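Local coordinates for DNA mismatch repair protein MLH3 (Saccharomyces cerevisiae S288C, PDB 6RMN), which helps correct insertion-deletion loops in DNA mismatch repair as a component of the MutLbeta heterodimer, at residues Gly71-Arg76 / Pro125-Ser130; Cys81-Asp86 / Gly134-Leu139. All blocks are in the same frame, centred on the assembly; numbering follows the deposited sequence.

In the fold
In this C-terminal part of MLH3, contacts 1 and 2 bring two successive helices, 126-132 and 136-151, against the chain that leaves helix 48-69 and enters the antiparallel sheet of strands 76-77, 82-85, 106-110 and 117-124. Their segments alternate along the sequence, and their centres lie about 18 Å apart. The two are joined directly, since Leu128 CD2 of contact 1 packs on Leu139 CD1 of contact 2 at 4.1 Å. Neither includes a zinc ligand. His49 and Glu53, which bind zinc, sit near the start of helix 48-69, whereas contact 1 begins just beyond that helix's other end. The centre of contact 2 lies about 25 Å from the centre of the chain, that of contact 1 about 16 Å.

Contact 1: Gly71-Arg76 / Pro125-Ser130; sequences GTFVAR and PEMLTS
Arg76 bends over the carboxylate of Glu126, so that OE2 of Glu126 lies beneath the middle of the guanidinium, 3.3 Å from its plane. The two flat groups are tilted by 44° to each other. Arg76 NH2 stands 2.8 Å from Glu126 OE1, an electrostatic salt bridge in which the oxygen sits off to one face of the guanidinium, where the N-H bonds are not aimed. The arginine chain is bent at chi2 (70°), which turns CD, and at chi3 (85°), which turns NE; CB, NE and CZ of Arg76 all lie near Glu126 OE2. With an alanine at Glu126, the guanidinium would probably be left without its charged mate and Val74 CG1 without the methylene CG it packs on.

This pairing sits at the start of helix 126-132, where Pro125 holds the N-cap position; the negative charge of Glu126 in the first turn is probably favourable to the helix dipole. Val74 O reaches the same helix end in two ways: it takes a CA-H...O contact from Pro125 CA (3.4 Å), and it accepts from a water that in turn accepts from Glu126 N. The water also lies over one face of the Phe73 ring, toward its rim. Pro125 CB approaches that ring obliquely, 3.6 Å from Phe73 CE2, while Met127 CE meets its edge at Phe73 CE1 (4.2 Å), the phenylalanine and methionine side chains crossing at about a right angle. Phe73 also touches Leu64 and Val68 of helix 48-69, which closes with a Schellman motif at Gly71. One turn into helix 126-132, Thr129 N and OG1 both donate to Pro125 O, with OG1 above the carbonyl plane.

Contact 2: Cys81-Asp86 / Gly134-Leu139; sequences CCIEVD and GDKDYL
Ile83 of strand 82-85 and Lys136 in the first turn of helix 136-151 have the nearest CA atoms of the two segments, 6.8 Å apart, and no hydrogen bond joins the segments. Side chains make the contact. Ile83 puts CG1 anti to its carbonyl carbon (chi1 -66°), and an extended chi2 of 166° carries CD1 onward to the helix. There Ile83 CD1 lies 3.7 Å from Lys136 O and 4.1 Å from Leu139 CD2, the isoleucine and leucine side chains crossing at about a right angle. Cys81, two residues before Ile83, adds its sulfur to the same methyl: SG, anti to the backbone N, comes within 3.9 Å of Leu139 CD2. One leucine branch thus touches both strand-side residues.

Lys136 approaches differently. Its CB is directed at the strand, and beyond CG the chain is extended and runs beside the backbone of Cys81 and Cys82, with Lys136 CE 4.3 Å from Cys81 CA and Lys136 CD 4.0 Å from Cys82 O. The ammonium NZ is 4.1 Å from the Cys82 carbonyl oxygen, too long for a hydrogen bond, so the lysine contributes here mainly through its methylenes. The helix that presents Lys136 and Leu139 is capped at its N-terminus by Asp135, whose OD1 accepts weak bonds from the backbone N atoms of Asp137 and Tyr138.

The result is a helix-on-sheet contact away from the zinc ligands: Cys81, Ile83 and Val85 form antiparallel backbone hydrogen bonds with Ile121, Leu119 and Ser117 of strand 117-124. Lys140, the next residue of helix 136-151, donates from NZ to Glu84 O, while Leu139 also packs on Leu124 of that neighbouring strand and on Leu128 and Tyr132 of helix 126-132.

Contact 1: Gly71-Arg76 / Pro125-Ser130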
loop_
_atom_site.group_PDB
_atom_site.type_symbol
_atom_site.label_atom_id
_atom_site.label_comp_id
_atom_site.label_asym_id
_atom_site.label_seq_id
_atom_site.Cartn_x
_atom_site.Cartn_y
_atom_site.Cartn_z
ATOM N N GLY B 71 -16.527 -17.240 -35.005
ATOM C CA GLY B 71 -16.092 -18.162 -36.050
ATOM C C GLY B 71 -14.770 -17.777 -36.689
ATOM O O GLY B 71 -14.587 -17.954 -37.896
ATOM N N THR B 72 -13.842 -17.245 -35.879
ATOM C CA THR B 72 -12.512 -16.800 -36.317
ATOM C C THR B 72 -11.372 -17.591 -35.641
ATOM O O THR B 72 -10.206 -17.229 -35.790
ATOM C CB THR B 72 -12.377 -15.278 -36.128
ATOM O OG1 THR B 72 -12.776 -14.947 -34.805
ATOM C CG2 THR B 72 -13.219 -14.482 -37.116
ATOM N N PHE B 73 -11.709 -18.674 -34.914
ATOM C CA PHE B 73 -10.733 -19.515 -34.219
ATOM C C PHE B 73 -9.952 -20.345 -35.237
ATOM O O PHE B 73 -10.555 -21.091 -35.998
ATOM C CB PHE B 73 -11.423 -20.385 -33.143
ATOM C CG PHE B 73 -10.514 -21.070 -32.145
ATOM C CD1 PHE B 73 -9.495 -20.364 -31.505
ATOM C CD2 PHE B 73 -10.724 -22.395 -31.785
ATOM C CE1 PHE B 73 -8.658 -20.994 -30.578
ATOM C CE2 PHE B 73 -9.904 -23.017 -30.838
ATOM C CZ PHE B 73 -8.868 -22.318 -30.254
ATOM N N VAL B 74 -8.625 -20.155 -35.299
ATOM C CA VAL B 74 -7.743 -20.829 -36.266
ATOM C C VAL B 74 -7.770 -22.364 -36.097
ATOM O O VAL B 74 -7.723 -22.870 -34.978
ATOM C CB VAL B 74 -6.299 -20.233 -36.238
ATOM C CG1 VAL B 74 -5.302 -21.072 -37.040
ATOM C CG2 VAL B 74 -6.293 -18.783 -36.722
ATOM N N ALA B 75 -7.882 -23.080 -37.228
ATOM C CA ALA B 75 -7.902 -24.538 -37.307
ATOM C C ALA B 75 -6.853 -25.006 -38.337
ATOM O O ALA B 75 -7.107 -24.997 -39.546
ATOM C CB ALA B 75 -9.298 -25.031 -37.668
ATOM N N ARG B 76 -5.656 -25.369 -37.838
ATOM C CA ARG B 76 -4.509 -25.842 -38.619
ATOM C C ARG B 76 -4.746 -27.251 -39.194
ATOM O O ARG B 76 -5.051 -28.187 -38.444
ATOM C CB ARG B 76 -3.222 -25.779 -37.752
ATOM C CG ARG B 76 -1.926 -26.300 -38.405
ATOM C CD ARG B 76 -1.383 -25.425 -39.528
ATOM N NE ARG B 76 -0.541 -24.333 -39.037
ATOM C CZ ARG B 76 -0.955 -23.082 -38.866
ATOM N NH1 ARG B 76 -2.212 -22.747 -39.135
ATOM N NH2 ARG B 76 -0.115 -22.155 -38.424
ATOM N N PRO B 125 -6.825 -26.904 -33.517
ATOM C CA PRO B 125 -6.389 -25.518 -33.253
ATOM C C PRO B 125 -4.901 -25.500 -32.881
ATOM O O PRO B 125 -4.366 -26.542 -32.501
ATOM C CB PRO B 125 -7.275 -25.084 -32.086
ATOM C CG PRO B 125 -7.602 -26.338 -31.367
ATOM C CD PRO B 125 -7.668 -27.425 -32.418
ATOM N N GLU B 126 -4.231 -24.352 -33.026
ATOM C CA GLU B 126 -2.791 -24.209 -32.757
ATOM C C GLU B 126 -2.352 -24.683 -31.352
ATOM O O GLU B 126 -1.337 -25.369 -31.251
ATOM C CB GLU B 126 -2.311 -22.773 -33.034
ATOM C CG GLU B 126 -2.316 -22.414 -34.517
ATOM C CD GLU B 126 -1.123 -22.906 -35.319
ATOM O OE1 GLU B 126 -0.223 -22.084 -35.609
ATOM O OE2 GLU B 126 -1.090 -24.109 -35.666
ATOM N N MET B 127 -3.123 -24.359 -30.297
ATOM C CA MET B 127 -2.870 -24.785 -28.913
ATOM C C MET B 127 -2.761 -26.301 -28.851
ATOM O O MET B 127 -1.796 -26.824 -28.291
ATOM C CB MET B 127 -4.059 -24.425 -28.012
ATOM C CG MET B 127 -4.083 -23.035 -27.491
ATOM S SD MET B 127 -5.694 -22.857 -26.665
ATOM C CE MET B 127 -6.147 -21.195 -27.228
ATOM N N LEU B 128 -3.786 -26.997 -29.386
ATOM C CA LEU B 128 -3.885 -28.448 -29.365
ATOM C C LEU B 128 -2.840 -29.133 -30.252
ATOM O O LEU B 128 -2.339 -30.186 -29.865
ATOM C CB LEU B 128 -5.319 -28.911 -29.685
ATOM C CG LEU B 128 -5.707 -30.353 -29.256
ATOM C CD1 LEU B 128 -5.331 -30.638 -27.794
ATOM C CD2 LEU B 128 -7.192 -30.595 -29.436
ATOM N N THR B 129 -2.479 -28.518 -31.401
ATOM C CA THR B 129 -1.442 -29.028 -32.307
ATOM C C THR B 129 -0.121 -29.120 -31.555
ATOM O O THR B 129 0.538 -30.150 -31.641
ATOM C CB THR B 129 -1.322 -28.168 -33.588
ATOM O OG1 THR B 129 -2.589 -28.097 -34.244
ATOM C CG2 THR B 129 -0.293 -28.724 -34.570
ATOM N N SER B 130 0.227 -28.059 -30.785
ATOM C CA SER B 130 1.457 -27.953 -29.990
ATOM C C SER B 130 1.531 -28.966 -28.851
ATOM O O SER B 130 2.557 -29.624 -28.688
ATOM C CB SER B 130 1.631 -26.539 -29.439
ATOM O OG SER B 130 1.521 -25.552 -30.452
HETATM O O HOH W 1 -6.099 -21.747 -33.162
#

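Contact 2: Cys81-Asp86 / Gly134-Leu139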
loop_
_atom_site.group_PDB
_atom_site.type_symbol
_atom_site.label_atom_id
_atom_site.label_comp_id
_atom_site.label_asym_id
_atom_site.label_seq_id
_atom_site.Cartn_x
_atom_site.Cartn_y
_atom_site.Cartn_z
ATOM N N CYS B 81 -3.307 -38.535 -39.498
ATOM C CA CYS B 81 -3.750 -38.628 -38.115
ATOM C C CYS B 81 -5.072 -39.383 -38.089
ATOM O O CYS B 81 -6.145 -38.800 -38.278
ATOM C CB CYS B 81 -3.860 -37.247 -37.476
ATOM S SG CYS B 81 -4.146 -37.272 -35.685
ATOM N N CYS B 82 -4.969 -40.711 -37.939
ATOM C CA CYS B 82 -6.099 -41.629 -37.889
ATOM C C CYS B 82 -6.017 -42.416 -36.594
ATOM O O CYS B 82 -4.990 -43.041 -36.297
ATOM C CB CYS B 82 -6.124 -42.542 -39.109
ATOM S SG CYS B 82 -5.984 -41.665 -40.691
ATOM N N ILE B 83 -7.086 -42.334 -35.799
ATOM C CA ILE B 83 -7.164 -42.972 -34.491
ATOM C C ILE B 83 -8.179 -44.113 -34.495
ATOM O O ILE B 83 -9.317 -43.932 -34.931
ATOM C CB ILE B 83 -7.421 -41.894 -33.382
ATOM C CG1 ILE B 83 -6.207 -40.936 -33.244
ATOM C CG2 ILE B 83 -7.787 -42.527 -32.027
ATOM C CD1 ILE B 83 -6.459 -39.670 -32.449
ATOM N N GLU B 84 -7.757 -45.289 -34.001
ATOM C CA GLU B 84 -8.621 -46.463 -33.881
ATOM C C GLU B 84 -9.536 -46.250 -32.678
ATOM O O GLU B 84 -9.065 -45.869 -31.600
ATOM C CB GLU B 84 -7.786 -47.743 -33.710
ATOM C CG GLU B 84 -7.378 -48.399 -35.021
ATOM C CD GLU B 84 -6.361 -49.519 -34.896
ATOM O OE1 GLU B 84 -6.551 -50.410 -34.035
ATOM O OE2 GLU B 84 -5.374 -49.515 -35.668
ATOM N N VAL B 85 -10.846 -46.446 -32.881
ATOM C CA VAL B 85 -11.881 -46.267 -31.855
ATOM C C VAL B 85 -12.879 -47.438 -31.816
ATOM O O VAL B 85 -13.118 -48.073 -32.846
ATOM C CB VAL B 85 -12.618 -44.897 -31.984
ATOM C CG1 VAL B 85 -11.729 -43.731 -31.552
ATOM C CG2 VAL B 85 -13.181 -44.670 -33.388
ATOM N N ASP B 86 -13.491 -47.683 -30.633
ATOM C CA ASP B 86 -14.547 -48.690 -30.408
ATOM C C ASP B 86 -15.830 -48.241 -31.124
ATOM O O ASP B 86 -15.950 -47.062 -31.476
ATOM C CB ASP B 86 -14.873 -48.802 -28.899
ATOM C CG ASP B 86 -13.850 -49.516 -28.042
ATOM O OD1 ASP B 86 -13.277 -50.530 -28.514
ATOM O OD2 ASP B 86 -13.644 -49.086 -26.886
ATOM N N GLY B 134 2.299 -34.959 -32.054
ATOM C CA GLY B 134 2.328 -36.248 -32.748
ATOM C C GLY B 134 1.889 -37.467 -31.950
ATOM O O GLY B 134 1.776 -38.556 -32.521
ATOM N N ASP B 135 1.615 -37.299 -30.630
ATOM C CA ASP B 135 1.180 -38.382 -29.743
ATOM C C ASP B 135 -0.325 -38.675 -29.912
ATOM O O ASP B 135 -1.165 -37.990 -29.320
ATOM C CB ASP B 135 1.561 -38.081 -28.271
ATOM C CG ASP B 135 1.318 -39.188 -27.249
ATOM O OD1 ASP B 135 0.700 -40.223 -27.611
ATOM O OD2 ASP B 135 1.722 -39.016 -26.088
ATOM N N LYS B 136 -0.643 -39.716 -30.715
ATOM C CA LYS B 136 -2.013 -40.157 -31.020
ATOM C C LYS B 136 -2.794 -40.653 -29.801
ATOM O O LYS B 136 -4.001 -40.421 -29.722
ATOM C CB LYS B 136 -2.019 -41.208 -32.132
ATOM C CG LYS B 136 -1.864 -40.616 -33.522
ATOM C CD LYS B 136 -1.639 -41.694 -34.568
ATOM C CE LYS B 136 -1.117 -41.100 -35.848
ATOM N NZ LYS B 136 -1.018 -42.117 -36.929
ATOM N N ASP B 137 -2.107 -41.323 -28.852
ATOM C CA ASP B 137 -2.681 -41.838 -27.600
ATOM C C ASP B 137 -3.141 -40.679 -26.698
ATOM O O ASP B 137 -4.159 -40.795 -26.010
ATOM C CB ASP B 137 -1.655 -42.707 -26.844
ATOM C CG ASP B 137 -0.774 -43.578 -27.722
ATOM O OD1 ASP B 137 -1.331 -44.420 -28.473
ATOM O OD2 ASP B 137 0.476 -43.419 -27.657
ATOM N N TYR B 138 -2.378 -39.568 -26.708
ATOM C CA TYR B 138 -2.679 -38.368 -25.944
ATOM C C TYR B 138 -3.948 -37.688 -26.491
ATOM O O TYR B 138 -4.828 -37.318 -25.711
ATOM C CB TYR B 138 -1.482 -37.383 -25.955
ATOM C CG TYR B 138 -1.848 -36.035 -25.372
ATOM C CD1 TYR B 138 -1.940 -35.852 -23.994
ATOM C CD2 TYR B 138 -2.200 -34.967 -26.197
ATOM C CE1 TYR B 138 -2.354 -34.636 -23.450
ATOM C CE2 TYR B 138 -2.638 -33.751 -25.662
ATOM C CZ TYR B 138 -2.700 -33.591 -24.288
ATOM O OH TYR B 138 -3.156 -32.425 -23.740
ATOM N N LEU B 139 -3.999 -37.481 -27.823
ATOM C CA LEU B 139 -5.083 -36.805 -28.522
ATOM C C LEU B 139 -6.414 -37.528 -28.331
ATOM O O LEU B 139 -7.408 -36.871 -28.031
ATOM C CB LEU B 139 -4.731 -36.631 -30.015
ATOM C CG LEU B 139 -5.695 -35.813 -30.884
ATOM C CD1 LEU B 139 -5.887 -34.405 -30.339
ATOM C CD2 LEU B 139 -5.202 -35.749 -32.299
#